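Local coordinates for pyridine synthase TbtD (Thermobispora bispora, PDB 5WA4), which probably catalyses the formal [4+2] aza-cycloaddition that builds the pyridine core of the thiopeptide antibiotic thiomuracin, acting on a leader-peptide-bearing precursor, at residues S88-E102 with G112-H124. Sequence-based numbering, arbitrary orientation.
Sequences SPGMADPSAFLPLHE and GPLMPWSPDNTIH
Two polar side chains of 112-124, Asp120 and Asn121, hold Ser88 from its backbone to its hydroxyl. The amide of Asn121 pairs with both the N-H and the C=O of Ser88. Its OD1 accepts from Ser88 N at 2.6 Å, while ND2 lies 3.0 Å from Ser88 O. The second bond is the straighter, at 166°, and meets Ser88 O in the carbonyl plane on a lone pair. This pairing fixes the rotation of the amide. With chi1 at 156°, Ser88 OG points opposite the backbone N that Asn121 binds, and it donates to the syn lone pair of Asp120 OD2. The same hydroxyl also bonds Ala19 N, and Asp120 OD1 takes His18 N, so the 17-19 loop is tied to both partners. Asn121 occupies the third position of a type II turn, Pro119 to Thr122, that leads into strand 123-128.

Apolar packing takes over toward helix 98-107. Pro94 CB sits over the indole face of Trp117, 3.8 Å from the centroid of the five-membered ring and almost on its normal, a CH-pi contact. Met91 CB and CG lie against CZ3 and CH2 of the same indole, and His101 CE1 approaches CZ2 at 4.0 Å. Met115, which precedes a cis peptide to Pro116, bends to put CE against Pro94 CB, and its CG touches Leu98 CD1 at 3.6 Å. Leu114 CD1 packs on the backbone of Glu102, whose N-H is already bonded to Leu98 O.

Directional bonds thus hold Ser88 beside the 119-122 turn, whereas an indole and its aliphatic neighbours join residues 91-102 to the loop before strand 123-128.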
ATOM      1  N   SER E  88     -22.240  37.088 -25.595  1.00 66.88           N
ATOM      2  CA  SER E  88     -21.154  36.942 -24.647  1.00 62.41           C
ATOM      3  C   SER E  88     -19.955  37.740 -25.103  1.00 63.19           C
ATOM      4  O   SER E  88     -19.619  37.704 -26.286  1.00 66.16           O
ATOM      5  CB  SER E  88     -20.785  35.465 -24.498  1.00 59.91           C
ATOM      6  OG  SER E  88     -19.446  35.296 -24.060  1.00 60.18           O
ATOM      7  N   PRO E  89     -19.298  38.449 -24.164  1.00 57.04           N
ATOM      8  CA  PRO E  89     -18.103  39.267 -24.408  1.00 58.33           C
ATOM      9  C   PRO E  89     -16.989  38.458 -25.028  1.00 66.55           C
ATOM     10  O   PRO E  89     -16.472  38.778 -26.099  1.00 70.79           O
ATOM     11  CB  PRO E  89     -17.670  39.712 -23.010  1.00 57.43           C
ATOM     12  CG  PRO E  89     -18.828  39.438 -22.134  1.00 63.19           C
ATOM     13  CD  PRO E  89     -19.572  38.298 -22.728  1.00 57.28           C
ATOM     14  N   GLY E  90     -16.634  37.394 -24.316  1.00 62.35           N
ATOM     15  CA  GLY E  90     -15.486  36.585 -24.645  1.00 63.19           C
ATOM     16  C   GLY E  90     -14.654  36.375 -23.389  1.00 65.23           C
ATOM     17  O   GLY E  90     -14.733  37.145 -22.423  1.00 62.31           O
ATOM     18  N   MET E  91     -13.882  35.299 -23.385  1.00 69.85           N
ATOM     19  CA  MET E  91     -12.920  35.074 -22.321  1.00 71.74           C
ATOM     20  C   MET E  91     -11.655  35.835 -22.717  1.00 67.30           C
ATOM     21  O   MET E  91     -11.462  36.129 -23.897  1.00 66.17           O
ATOM     22  CB  MET E  91     -12.644  33.581 -22.144  1.00 66.09           C
ATOM     23  CG  MET E  91     -12.648  33.108 -20.706  1.00 64.14           C
ATOM     24  SD  MET E  91     -14.312  32.920 -20.057  1.00 78.45           S
ATOM     25  CE  MET E  91     -13.977  32.767 -18.297  1.00 60.16           C
ATOM     26  N   ALA E  92     -10.803  36.171 -21.759  1.00 59.91           N
ATOM     27  CA  ALA E  92      -9.583  36.891 -22.107  1.00 60.36           C
ATOM     28  C   ALA E  92      -8.559  35.954 -22.797  1.00 65.85           C
ATOM     29  O   ALA E  92      -8.116  36.230 -23.918  1.00 62.80           O
ATOM     30  CB  ALA E  92      -8.974  37.552 -20.868  1.00 44.17           C
ATOM     31  N   ASP E  93      -8.200  34.847 -22.142  1.00 58.20           N
ATOM     32  CA  ASP E  93      -7.216  33.914 -22.704  1.00 59.71           C
ATOM     33  C   ASP E  93      -7.605  32.446 -22.462  1.00 60.64           C
ATOM     34  O   ASP E  93      -7.497  31.938 -21.329  1.00 54.72           O
ATOM     35  CB  ASP E  93      -5.825  34.195 -22.113  1.00 56.59           C
ATOM     36  CG  ASP E  93      -4.747  33.235 -22.624  1.00 60.43           C
ATOM     37  OD1 ASP E  93      -5.036  32.365 -23.480  1.00 63.26           O
ATOM     38  OD2 ASP E  93      -3.596  33.340 -22.135  1.00 64.72           O
ATOM     39  N   PRO E  94      -8.054  31.763 -23.531  1.00 53.52           N
ATOM     40  CA  PRO E  94      -8.319  30.320 -23.493  1.00 57.49           C
ATOM     41  C   PRO E  94      -7.174  29.539 -22.866  1.00 55.58           C
ATOM     42  O   PRO E  94      -7.402  28.823 -21.889  1.00 55.82           O
ATOM     43  CB  PRO E  94      -8.499  29.963 -24.968  1.00 53.51           C
ATOM     44  CG  PRO E  94      -9.157  31.206 -25.525  1.00 53.10           C
ATOM     45  CD  PRO E  94      -8.438  32.350 -24.826  1.00 51.51           C
ATOM     46  N   SER E  95      -5.961  29.722 -23.368  1.00 55.06           N
ATOM     47  CA  SER E  95      -4.823  28.951 -22.879  1.00 55.68           C
ATOM     48  C   SER E  95      -4.595  29.058 -21.360  1.00 52.43           C
ATOM     49  O   SER E  95      -3.975  28.187 -20.757  1.00 59.62           O
ATOM     50  CB  SER E  95      -3.559  29.382 -23.612  1.00 59.30           C
ATOM     51  OG  SER E  95      -3.271  30.732 -23.293  1.00 65.58           O
ATOM     52  N   ALA E  96      -5.095  30.116 -20.740  1.00 54.42           N
ATOM     53  CA  ALA E  96      -4.974  30.270 -19.292  1.00 55.30           C
ATOM     54  C   ALA E  96      -5.685  29.146 -18.561  1.00 52.83           C
ATOM     55  O   ALA E  96      -5.365  28.840 -17.416  1.00 56.75           O
ATOM     56  CB  ALA E  96      -5.545  31.631 -18.845  1.00 52.80           C
ATOM     57  N   PHE E  97      -6.671  28.552 -19.232  1.00 51.27           N
ATOM     58  CA  PHE E  97      -7.453  27.466 -18.657  1.00 50.14           C
ATOM     59  C   PHE E  97      -6.923  26.095 -19.052  1.00 50.04           C
ATOM     60  O   PHE E  97      -7.383  25.104 -18.508  1.00 49.67           O
ATOM     61  CB  PHE E  97      -8.931  27.554 -19.077  1.00 43.89           C
ATOM     62  CG  PHE E  97      -9.710  28.637 -18.381  1.00 52.17           C
ATOM     63  CD1 PHE E  97      -9.714  29.939 -18.869  1.00 54.56           C
ATOM     64  CD2 PHE E  97     -10.450  28.350 -17.246  1.00 49.41           C
ATOM     65  CE1 PHE E  97     -10.435  30.921 -18.242  1.00 48.66           C
ATOM     66  CE2 PHE E  97     -11.170  29.321 -16.601  1.00 52.35           C
ATOM     67  CZ  PHE E  97     -11.161  30.618 -17.094  1.00 61.13           C
ATOM     68  N   LEU E  98      -5.992  26.020 -20.006  1.00 49.85           N
ATOM     69  CA  LEU E  98      -5.578  24.714 -20.537  1.00 46.80           C
ATOM     70  C   LEU E  98      -5.126  23.775 -19.402  1.00 45.11           C
ATOM     71  O   LEU E  98      -5.701  22.705 -19.241  1.00 46.55           O
ATOM     72  CB  LEU E  98      -4.477  24.857 -21.604  1.00 47.50           C
ATOM     73  CG  LEU E  98      -4.005  23.592 -22.340  1.00 42.90           C
ATOM     74  CD1 LEU E  98      -5.146  22.978 -23.092  1.00 47.27           C
ATOM     75  CD2 LEU E  98      -2.907  23.888 -23.314  1.00 36.23           C
ATOM     76  N   PRO E  99      -4.146  24.181 -18.577  1.00 45.74           N
ATOM     77  CA  PRO E  99      -3.728  23.202 -17.563  1.00 42.02           C
ATOM     78  C   PRO E  99      -4.847  22.717 -16.642  1.00 41.36           C
ATOM     79  O   PRO E  99      -4.791  21.572 -16.226  1.00 52.10           O
ATOM     80  CB  PRO E  99      -2.669  23.958 -16.754  1.00 43.52           C
ATOM     81  CG  PRO E  99      -2.177  25.028 -17.670  1.00 45.71           C
ATOM     82  CD  PRO E  99      -3.409  25.450 -18.440  1.00 46.21           C
ATOM     83  N   LEU E 100      -5.836  23.536 -16.328  1.00 41.79           N
ATOM     84  CA  LEU E 100      -6.959  23.062 -15.522  1.00 40.99           C
ATOM     85  C   LEU E 100      -7.822  22.124 -16.343  1.00 43.93           C
ATOM     86  O   LEU E 100      -8.382  21.176 -15.814  1.00 51.27           O
ATOM     87  CB  LEU E 100      -7.827  24.206 -15.004  1.00 32.67           C
ATOM     88  CG  LEU E 100      -8.975  23.673 -14.147  1.00 41.33           C
ATOM     89  CD1 LEU E 100      -8.379  22.873 -13.010  1.00 39.16           C
ATOM     90  CD2 LEU E 100      -9.907  24.775 -13.600  1.00 38.55           C
ATOM     91  N   HIS E 101      -7.935  22.394 -17.633  1.00 40.29           N
ATOM     92  CA  HIS E 101      -8.736  21.574 -18.504  1.00 38.82           C
ATOM     93  C   HIS E 101      -8.059  20.190 -18.752  1.00 46.96           C
ATOM     94  O   HIS E 101      -8.738  19.151 -18.775  1.00 46.27           O
ATOM     95  CB  HIS E 101      -9.010  22.329 -19.805  1.00 35.01           C
ATOM     96  CG  HIS E 101     -10.053  23.391 -19.673  1.00 38.75           C
ATOM     97  ND1 HIS E 101     -10.567  24.075 -20.754  1.00 38.90           N
ATOM     98  CD2 HIS E 101     -10.692  23.884 -18.579  1.00 44.56           C
ATOM     99  CE1 HIS E 101     -11.484  24.933 -20.332  1.00 41.59           C
ATOM    100  NE2 HIS E 101     -11.587  24.833 -19.018  1.00 31.54           N
ATOM    101  N   GLU E 102      -6.735  20.184 -18.915  1.00 43.71           N
ATOM    102  CA  GLU E 102      -5.962  18.946 -18.976  1.00 41.98           C
ATOM    103  C   GLU E 102      -6.311  18.081 -17.774  1.00 39.53           C
ATOM    104  O   GLU E 102      -6.630  16.908 -17.933  1.00 48.09           O
ATOM    105  CB  GLU E 102      -4.446  19.227 -18.997  1.00 38.84           C
ATOM    106  CG  GLU E 102      -3.903  19.657 -20.334  1.00 41.00           C
ATOM    107  CD  GLU E 102      -2.414  20.095 -20.324  1.00 44.54           C
ATOM    108  OE1 GLU E 102      -1.698  20.000 -19.289  1.00 38.13           O
ATOM    109  OE2 GLU E 102      -1.951  20.520 -21.402  1.00 41.10           O
ATOM    110  N   GLY E 112     -11.289  14.559 -26.620  1.00 65.01           N
ATOM    111  CA  GLY E 112     -11.621  15.586 -27.581  1.00 68.65           C
ATOM    112  C   GLY E 112     -10.589  16.681 -27.436  1.00 67.29           C
ATOM    113  O   GLY E 112      -9.825  16.684 -26.467  1.00 66.28           O
ATOM    114  N   PRO E 113     -10.537  17.598 -28.405  1.00 58.84           N
ATOM    115  CA  PRO E 113      -9.649  18.749 -28.265  1.00 56.64           C
ATOM    116  C   PRO E 113      -9.975  19.541 -27.018  1.00 55.82           C
ATOM    117  O   PRO E 113     -11.141  19.612 -26.646  1.00 61.04           O
ATOM    118  CB  PRO E 113      -9.933  19.557 -29.525  1.00 60.95           C
ATOM    119  CG  PRO E 113     -10.304  18.506 -30.533  1.00 61.09           C
ATOM    120  CD  PRO E 113     -11.122  17.513 -29.750  1.00 60.53           C
ATOM    121  N   LEU E 114      -8.954  20.066 -26.356  1.00 54.06           N
ATOM    122  CA  LEU E 114      -9.147  21.008 -25.273  1.00 49.47           C
ATOM    123  C   LEU E 114      -8.937  22.405 -25.807  1.00 57.23           C
ATOM    124  O   LEU E 114      -9.573  23.346 -25.339  1.00 58.44           O
ATOM    125  CB  LEU E 114      -8.184  20.736 -24.130  1.00 44.70           C
ATOM    126  CG  LEU E 114      -8.240  19.354 -23.492  1.00 42.42           C
ATOM    127  CD1 LEU E 114      -7.281  19.280 -22.301  1.00 35.42           C
ATOM    128  CD2 LEU E 114      -9.671  19.034 -23.052  1.00 48.11           C
ATOM    129  N   MET E 115      -8.015  22.495 -26.777  1.00 61.77           N
ATOM    130  CA  MET E 115      -7.633  23.687 -27.559  1.00 58.65           C
ATOM    131  C   MET E 115      -7.734  23.366 -29.047  1.00 63.10           C
ATOM    132  O   MET E 115      -7.464  22.231 -29.441  1.00 66.42           O
ATOM    133  CB  MET E 115      -6.187  24.097 -27.271  1.00 61.73           C
ATOM    134  CG  MET E 115      -5.953  24.862 -26.001  1.00 69.33           C
ATOM    135  SD  MET E 115      -6.668  26.508 -26.065  1.00 69.18           S
ATOM    136  CE  MET E 115      -7.768  26.364 -24.666  1.00 60.33           C
ATOM    137  N   PRO E 116      -8.095  24.343 -29.898  1.00 61.79           N
ATOM    138  CA  PRO E 116      -8.643  25.696 -29.766  1.00 62.15           C
ATOM    139  C   PRO E 116     -10.119  25.703 -29.385  1.00 59.56           C
ATOM    140  O   PRO E 116     -10.842  24.837 -29.879  1.00 65.48           O
ATOM    141  CB  PRO E 116      -8.484  26.268 -31.180  1.00 61.74           C
ATOM    142  CG  PRO E 116      -7.413  25.459 -31.807  1.00 58.54           C
ATOM    143  CD  PRO E 116      -7.636  24.094 -31.276  1.00 61.49           C
ATOM    144  N   TRP E 117     -10.564  26.660 -28.571  1.00 55.51           N
ATOM    145  CA  TRP E 117     -11.988  26.770 -28.234  1.00 55.31           C
ATOM    146  C   TRP E 117     -12.876  26.894 -29.475  1.00 59.31           C
ATOM    147  O   TRP E 117     -12.458  27.377 -30.530  1.00 59.72           O
ATOM    148  CB  TRP E 117     -12.252  27.966 -27.304  1.00 50.15           C
ATOM    149  CG  TRP E 117     -11.799  27.736 -25.879  1.00 50.41           C
ATOM    150  CD1 TRP E 117     -10.964  26.750 -25.444  1.00 54.17           C
ATOM    151  CD2 TRP E 117     -12.158  28.497 -24.713  1.00 43.78           C
ATOM    152  NE1 TRP E 117     -10.782  26.850 -24.085  1.00 52.54           N
ATOM    153  CE2 TRP E 117     -11.505  27.908 -23.611  1.00 42.27           C
ATOM    154  CE3 TRP E 117     -12.983  29.608 -24.489  1.00 51.37           C
ATOM    155  CZ2 TRP E 117     -11.633  28.398 -22.311  1.00 47.82           C
ATOM    156  CZ3 TRP E 117     -13.117  30.098 -23.186  1.00 45.98           C
ATOM    157  CH2 TRP E 117     -12.450  29.490 -22.119  1.00 47.49           C
ATOM    158  N   SER E 118     -14.098  26.402 -29.338  1.00 63.72           N
ATOM    159  CA  SER E 118     -15.171  26.680 -30.280  1.00 60.62           C
ATOM    160  C   SER E 118     -15.439  28.185 -30.258  1.00 65.11           C
ATOM    161  O   SER E 118     -15.245  28.833 -29.222  1.00 65.71           O
ATOM    162  CB  SER E 118     -16.422  25.882 -29.896  1.00 58.33           C
ATOM    163  OG  SER E 118     -17.608  26.443 -30.418  1.00 55.47           O
ATOM    164  N   PRO E 119     -15.863  28.751 -31.400  1.00 64.64           N
ATOM    165  CA  PRO E 119     -16.220  30.168 -31.521  1.00 54.38           C
ATOM    166  C   PRO E 119     -17.303  30.580 -30.543  1.00 63.84           C
ATOM    167  O   PRO E 119     -18.272  29.840 -30.384  1.00 66.39           O
ATOM    168  CB  PRO E 119     -16.718  30.272 -32.955  1.00 66.08           C
ATOM    169  CG  PRO E 119     -15.975  29.192 -33.673  1.00 74.69           C
ATOM    170  CD  PRO E 119     -15.909  28.063 -32.700  1.00 72.32           C
ATOM    171  N   ASP E 120     -17.149  31.738 -29.901  1.00 65.58           N
ATOM    172  CA  ASP E 120     -18.099  32.158 -28.877  1.00 57.14           C
ATOM    173  C   ASP E 120     -19.401  32.559 -29.557  1.00 63.43           C
ATOM    174  O   ASP E 120     -19.411  32.930 -30.729  1.00 63.95           O
ATOM    175  CB  ASP E 120     -17.518  33.301 -28.039  1.00 53.88           C
ATOM    176  CG  ASP E 120     -18.303  33.563 -26.753  1.00 60.34           C
ATOM    177  OD1 ASP E 120     -19.126  32.717 -26.334  1.00 60.49           O
ATOM    178  OD2 ASP E 120     -18.066  34.624 -26.131  1.00 65.40           O
ATOM    179  N   ASN E 121     -20.504  32.418 -28.831  1.00 67.50           N
ATOM    180  CA  ASN E 121     -21.826  32.804 -29.317  1.00 69.47           C
ATOM    181  C   ASN E 121     -22.324  32.083 -30.571  1.00 72.28           C
ATOM    182  O   ASN E 121     -23.320  32.512 -31.156  1.00 70.56           O
ATOM    183  CB  ASN E 121     -21.861  34.316 -29.581  1.00 70.69           C
ATOM    184  CG  ASN E 121     -21.494  35.123 -28.368  1.00 64.49           C
ATOM    185  OD1 ASN E 121     -22.280  35.239 -27.427  1.00 61.66           O
ATOM    186  ND2 ASN E 121     -20.291  35.694 -28.379  1.00 65.64           N
ATOM    187  N   THR E 122     -21.649  31.009 -30.990  1.00 71.66           N
ATOM    188  CA  THR E 122     -22.138  30.190 -32.109  1.00 74.20           C
ATOM    189  C   THR E 122     -22.976  28.984 -31.663  1.00 74.21           C
ATOM    190  O   THR E 122     -22.931  28.578 -30.505  1.00 72.89           O
ATOM    191  CB  THR E 122     -20.986  29.656 -32.977  1.00 73.03           C
ATOM    192  OG1 THR E 122     -20.066  28.925 -32.158  1.00 74.91           O
ATOM    193  CG2 THR E 122     -20.261  30.787 -33.652  1.00 76.87           C
ATOM    194  N   ILE E 123     -23.730  28.420 -32.608  1.00 77.76           N
ATOM    195  CA  ILE E 123     -24.532  27.215 -32.398  1.00 68.18           C
ATOM    196  C   ILE E 123     -24.099  26.133 -33.362  1.00 72.65           C
ATOM    197  O   ILE E 123     -24.137  26.327 -34.572  1.00 76.46           O
ATOM    198  CB  ILE E 123     -26.041  27.472 -32.599  1.00 65.12           C
ATOM    199  CG1 ILE E 123     -26.615  28.231 -31.405  1.00 70.63           C
ATOM    200  CG2 ILE E 123     -26.780  26.162 -32.802  1.00 70.50           C
ATOM    201  CD1 ILE E 123     -28.083  28.586 -31.547  1.00 76.17           C
ATOM    202  N   HIS E 124     -23.682  24.990 -32.831  1.00 76.44           N
ATOM    203  CA  HIS E 124     -23.276  23.878 -33.678  1.00 70.76           C
ATOM    204  C   HIS E 124     -24.178  22.677 -33.416  1.00 77.01           C
ATOM    205  O   HIS E 124     -24.442  22.321 -32.262  1.00 76.45           O
ATOM    206  CB  HIS E 124     -21.814  23.514 -33.432  1.00 60.98           C
ATOM    207  CG  HIS E 124     -20.877  24.673 -33.530  1.00 71.74           C
ATOM    208  ND1 HIS E 124     -20.209  24.995 -34.694  1.00 79.22           N
ATOM    209  CD2 HIS E 124     -20.502  25.595 -32.611  1.00 73.65           C
ATOM    210  CE1 HIS E 124     -19.457  26.062 -34.486  1.00 80.63           C
ATOM    211  NE2 HIS E 124     -19.616  26.446 -33.230  1.00 80.20           N
TER